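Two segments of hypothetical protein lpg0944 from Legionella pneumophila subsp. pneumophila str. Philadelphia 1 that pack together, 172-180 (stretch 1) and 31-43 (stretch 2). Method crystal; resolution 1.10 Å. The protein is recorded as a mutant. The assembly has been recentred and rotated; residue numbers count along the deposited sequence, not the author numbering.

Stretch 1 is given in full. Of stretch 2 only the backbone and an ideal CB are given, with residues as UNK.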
# COMPACT_ATOMS: atom_id res chain seq x y z
N PRO A 172 -3.12 -1.41 -0.04
CA PRO A 172 -4.06 -0.29 -0.05
C PRO A 172 -4.80 -0.12 -1.39
O PRO A 172 -5.95 0.32 -1.40
CB PRO A 172 -3.18 0.92 0.25
CG PRO A 172 -1.78 0.49 -0.13
CD PRO A 172 -1.74 -0.97 0.23
N TRP A 173 -4.16 -0.47 -2.51
CA TRP A 173 -4.85 -0.42 -3.79
C TRP A 173 -6.10 -1.29 -3.81
O TRP A 173 -7.13 -0.87 -4.34
CB TRP A 173 -3.90 -0.77 -4.92
CG TRP A 173 -4.43 -0.63 -6.31
CD1 TRP A 173 -4.51 0.52 -7.06
CD2 TRP A 173 -4.89 -1.68 -7.15
NE1 TRP A 173 -4.97 0.22 -8.32
CE2 TRP A 173 -5.22 -1.12 -8.40
CE3 TRP A 173 -5.03 -3.05 -6.98
CZ2 TRP A 173 -5.70 -1.89 -9.48
CZ3 TRP A 173 -5.51 -3.83 -8.05
CH2 TRP A 173 -5.83 -3.24 -9.28
N ALA A 174 -6.03 -2.48 -3.19
CA ALA A 174 -7.21 -3.32 -3.12
C ALA A 174 -8.36 -2.59 -2.42
O ALA A 174 -9.52 -2.77 -2.78
CB ALA A 174 -6.91 -4.62 -2.39
N VAL A 175 -8.04 -1.79 -1.39
CA VAL A 175 -9.05 -1.03 -0.65
C VAL A 175 -9.58 0.14 -1.50
O VAL A 175 -10.78 0.40 -1.54
CB VAL A 175 -8.48 -0.56 0.69
CG1 VAL A 175 -9.53 0.23 1.49
CG2 VAL A 175 -8.04 -1.77 1.51
N GLY A 176 -8.69 0.81 -2.22
CA GLY A 176 -9.10 1.79 -3.22
C GLY A 176 -10.04 1.22 -4.26
O GLY A 176 -10.97 1.88 -4.73
N MET A 177 -9.83 -0.05 -4.59
CA MET A 177 -10.61 -0.82 -5.57
C MET A 177 -11.83 -1.49 -4.93
O MET A 177 -12.47 -2.32 -5.57
CB MET A 177 -9.73 -1.85 -6.26
CG MET A 177 -8.62 -1.22 -7.12
SD MET A 177 -9.26 -0.34 -8.58
CE MET A 177 -9.68 -1.72 -9.63
N GLY A 178 -12.20 -1.09 -3.72
CA GLY A 178 -13.47 -1.46 -3.14
C GLY A 178 -13.45 -2.66 -2.21
O GLY A 178 -14.49 -2.95 -1.63
N HIS A 179 -12.32 -3.32 -2.03
CA HIS A 179 -12.25 -4.47 -1.14
C HIS A 179 -12.16 -4.02 0.31
O HIS A 179 -11.57 -2.99 0.60
CB HIS A 179 -11.08 -5.37 -1.53
CG HIS A 179 -11.23 -5.95 -2.90
ND1 HIS A 179 -11.85 -7.15 -3.13
CD2 HIS A 179 -10.89 -5.46 -4.11
CE1 HIS A 179 -11.86 -7.39 -4.43
NE2 HIS A 179 -11.31 -6.36 -5.05
N PRO A 180 -12.74 -4.78 1.23
CA PRO A 180 -12.70 -4.38 2.63
C PRO A 180 -11.33 -4.60 3.28
O PRO A 180 -10.50 -5.37 2.79
CB PRO A 180 -13.73 -5.30 3.29
CG PRO A 180 -13.71 -6.52 2.42
CD PRO A 180 -13.50 -6.02 1.02
N UNK A 31 -11.60 -6.14 -13.43
CA UNK A 31 -11.59 -7.47 -12.81
C UNK A 31 -11.06 -7.47 -11.37
O UNK A 31 -11.22 -8.47 -10.66
CB UNK A 31 -10.74 -8.42 -13.66
N UNK A 32 -10.46 -6.35 -10.96
CA UNK A 32 -9.97 -6.18 -9.60
C UNK A 32 -10.88 -5.29 -8.77
O UNK A 32 -10.58 -5.06 -7.58
CB UNK A 32 -8.56 -5.60 -9.62
N UNK A 33 -11.96 -4.78 -9.37
CA UNK A 33 -12.84 -3.83 -8.72
C UNK A 33 -13.95 -4.59 -8.00
O UNK A 33 -14.73 -5.31 -8.64
CB UNK A 33 -13.42 -2.84 -9.73
N UNK A 34 -14.06 -4.40 -6.69
CA UNK A 34 -15.10 -5.04 -5.91
C UNK A 34 -16.45 -4.35 -6.13
O UNK A 34 -16.55 -3.13 -6.21
CB UNK A 34 -14.73 -5.03 -4.43
N UNK A 35 -17.51 -5.14 -6.18
CA UNK A 35 -18.86 -4.57 -6.22
C UNK A 35 -19.34 -4.31 -4.82
O UNK A 35 -20.08 -5.11 -4.20
CB UNK A 35 -19.83 -5.50 -6.95
N UNK A 36 -18.93 -3.17 -4.32
CA UNK A 36 -19.25 -2.76 -2.98
C UNK A 36 -19.54 -1.27 -3.11
O UNK A 36 -19.21 -0.66 -4.13
CB UNK A 36 -18.13 -3.07 -1.98
N UNK A 37 -20.15 -0.68 -2.07
CA UNK A 37 -20.36 0.77 -2.10
C UNK A 37 -19.06 1.51 -2.35
O UNK A 37 -19.01 2.50 -3.08
CB UNK A 37 -20.99 1.25 -0.79
N UNK A 38 -17.98 0.99 -1.78
CA UNK A 38 -16.68 1.61 -1.91
C UNK A 38 -16.19 1.55 -3.35
O UNK A 38 -15.63 2.51 -3.86
CB UNK A 38 -15.67 0.94 -0.98
N UNK A 39 -16.35 0.39 -3.98
CA UNK A 39 -15.92 0.22 -5.36
C UNK A 39 -16.69 1.13 -6.31
O UNK A 39 -16.13 1.76 -7.19
CB UNK A 39 -16.09 -1.24 -5.79
N UNK A 40 -18.01 1.18 -6.14
CA UNK A 40 -18.85 2.05 -6.95
C UNK A 40 -18.41 3.50 -6.77
O UNK A 40 -18.23 4.24 -7.75
CB UNK A 40 -20.32 1.88 -6.58
N UNK A 41 -18.23 3.90 -5.51
CA UNK A 41 -17.80 5.26 -5.22
C UNK A 41 -16.44 5.57 -5.84
O UNK A 41 -16.21 6.66 -6.36
CB UNK A 41 -17.75 5.48 -3.71
N UNK A 42 -15.50 4.63 -5.78
CA UNK A 42 -14.18 4.86 -6.37
C UNK A 42 -14.25 5.04 -7.88
O UNK A 42 -13.52 5.85 -8.44
CB UNK A 42 -13.24 3.70 -6.03
N UNK A 43 -15.12 4.30 -8.55
CA UNK A 43 -15.28 4.44 -9.99
C UNK A 43 -15.77 5.84 -10.35
O UNK A 43 -15.29 6.49 -11.27
CB UNK A 43 -16.25 3.38 -10.52

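Position 31 turns its CB away from stretch 1, with nothing of that stretch within 5.5 Å. Many residues would do. It is His31, which makes no contact here.

Position 32 points its CB toward stretch 1, where the ideal CB lies 3.6 Å from Trp173 CH2 and 4.0 Å from Met177 CE. A small or medium apolar side chain suits. It is Cys32. Its SG sits at the edge of the Trp173 six-membered ring, 5.1 Å from the centroid. His179 NE2 donates to Cys32 O at 2.9 Å.

Position 33 points away overall, yet its ideal CB lies 3.9 Å from Met177 CE. An apolar chain that bends back would cover the methionine. Leu33 CB lies 4.0 Å from Met177 CE, an apolar contact, and Leu33 CD1 comes to 3.4 Å from Met177 O.

Position 34 points toward stretch 1 and has little room. The ideal CB is 3.5 Å from Gly178 C and 3.7 Å from His179 CE1. Alanine or glycine fits most easily. Ala34 places its CB over one face of the His179 ring, 3.7 Å from the centroid, a CH-pi contact. Ala34 N donates to Met177 O at 2.8 Å.

Position 35 points away; many residues would serve. It is Gln35.

Position 36 precedes a helix and points toward Gly178 O, an acceptor 3.7 Å from the ideal CB. Serine or threonine could both donate to it and cap the helix. Thr36 does both: Thr36 OG1 donates to Gly178 O at 2.8 Å and accepts from Gly39 N at 3.0 Å.

Position 37 points away, with phi -54° in the first helical turn. Proline is one good choice among several, and it is Pro37.

Position 38 points toward Gly178, its ideal CB 3.9 Å from Gly178 CA. Various chains could lie alongside. A water donates to both Glu38 OE1 and Gly178 O, each 2.9 Å from the water oxygen.

At position 39 an ideal CB would lie 2.0 Å from the O of residue 34, a clash, so glycine is called for. Gly39 N lies 3.5 Å from Gly178 CA.

Positions 40 and 41 have nothing of stretch 1 near their CBs and accept many residues. They are Ile40 and Ala41.

Position 42 faces Gly176 O, 3.2 Å from its ideal CB. A small side chain suits, best one with a donor, such as serine or threonine. Ser42 OG donates to Gly176 O at 2.8 Å.

Position 43 leaves room for a CB but is out of contact. It is Gly43.

Stretch 2 31-43: HCLAQTPEGIASG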
# COMPACT_ATOMS: atom_id res chain seq x y z
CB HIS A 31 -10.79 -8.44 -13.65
CG HIS A 31 -9.44 -7.94 -14.04
ND1 HIS A 31 -9.25 -6.87 -14.89
CD2 HIS A 31 -8.20 -8.41 -13.73
CE1 HIS A 31 -7.95 -6.67 -15.04
NE2 HIS A 31 -7.30 -7.61 -14.37
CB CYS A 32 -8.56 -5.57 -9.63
SG CYS A 32 -7.31 -6.66 -10.32
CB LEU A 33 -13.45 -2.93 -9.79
CG LEU A 33 -14.36 -1.81 -9.32
CD1 LEU A 33 -13.65 -0.84 -8.42
CD2 LEU A 33 -14.89 -1.07 -10.53
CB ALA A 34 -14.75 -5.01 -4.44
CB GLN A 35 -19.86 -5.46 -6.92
CG GLN A 35 -21.24 -4.78 -7.11
CD GLN A 35 -22.32 -5.79 -7.18
OE1 GLN A 35 -22.38 -6.69 -6.34
NE2 GLN A 35 -23.19 -5.68 -8.18
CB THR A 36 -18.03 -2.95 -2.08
OG1 THR A 36 -16.95 -2.20 -2.65
CG2 THR A 36 -17.65 -4.43 -2.00
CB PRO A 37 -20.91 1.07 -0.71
CG PRO A 37 -21.62 -0.20 -0.32
CD PRO A 37 -20.78 -1.31 -0.89
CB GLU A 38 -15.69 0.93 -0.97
CG GLU A 38 -15.93 1.27 0.52
CD GLU A 38 -17.15 0.59 1.12
OE1 GLU A 38 -17.58 -0.46 0.62
OE2 GLU A 38 -17.67 1.12 2.12
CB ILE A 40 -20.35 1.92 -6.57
CG1 ILE A 40 -20.85 0.50 -6.83
CG2 ILE A 40 -21.19 2.93 -7.33
CD1 ILE A 40 -20.67 0.01 -8.24
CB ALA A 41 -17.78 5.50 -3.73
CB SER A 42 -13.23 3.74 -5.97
OG SER A 42 -12.85 3.91 -4.62
O HOH W 1 -11.85 -8.12 -7.56
O HOH W 2 -15.66 -2.61 0.96
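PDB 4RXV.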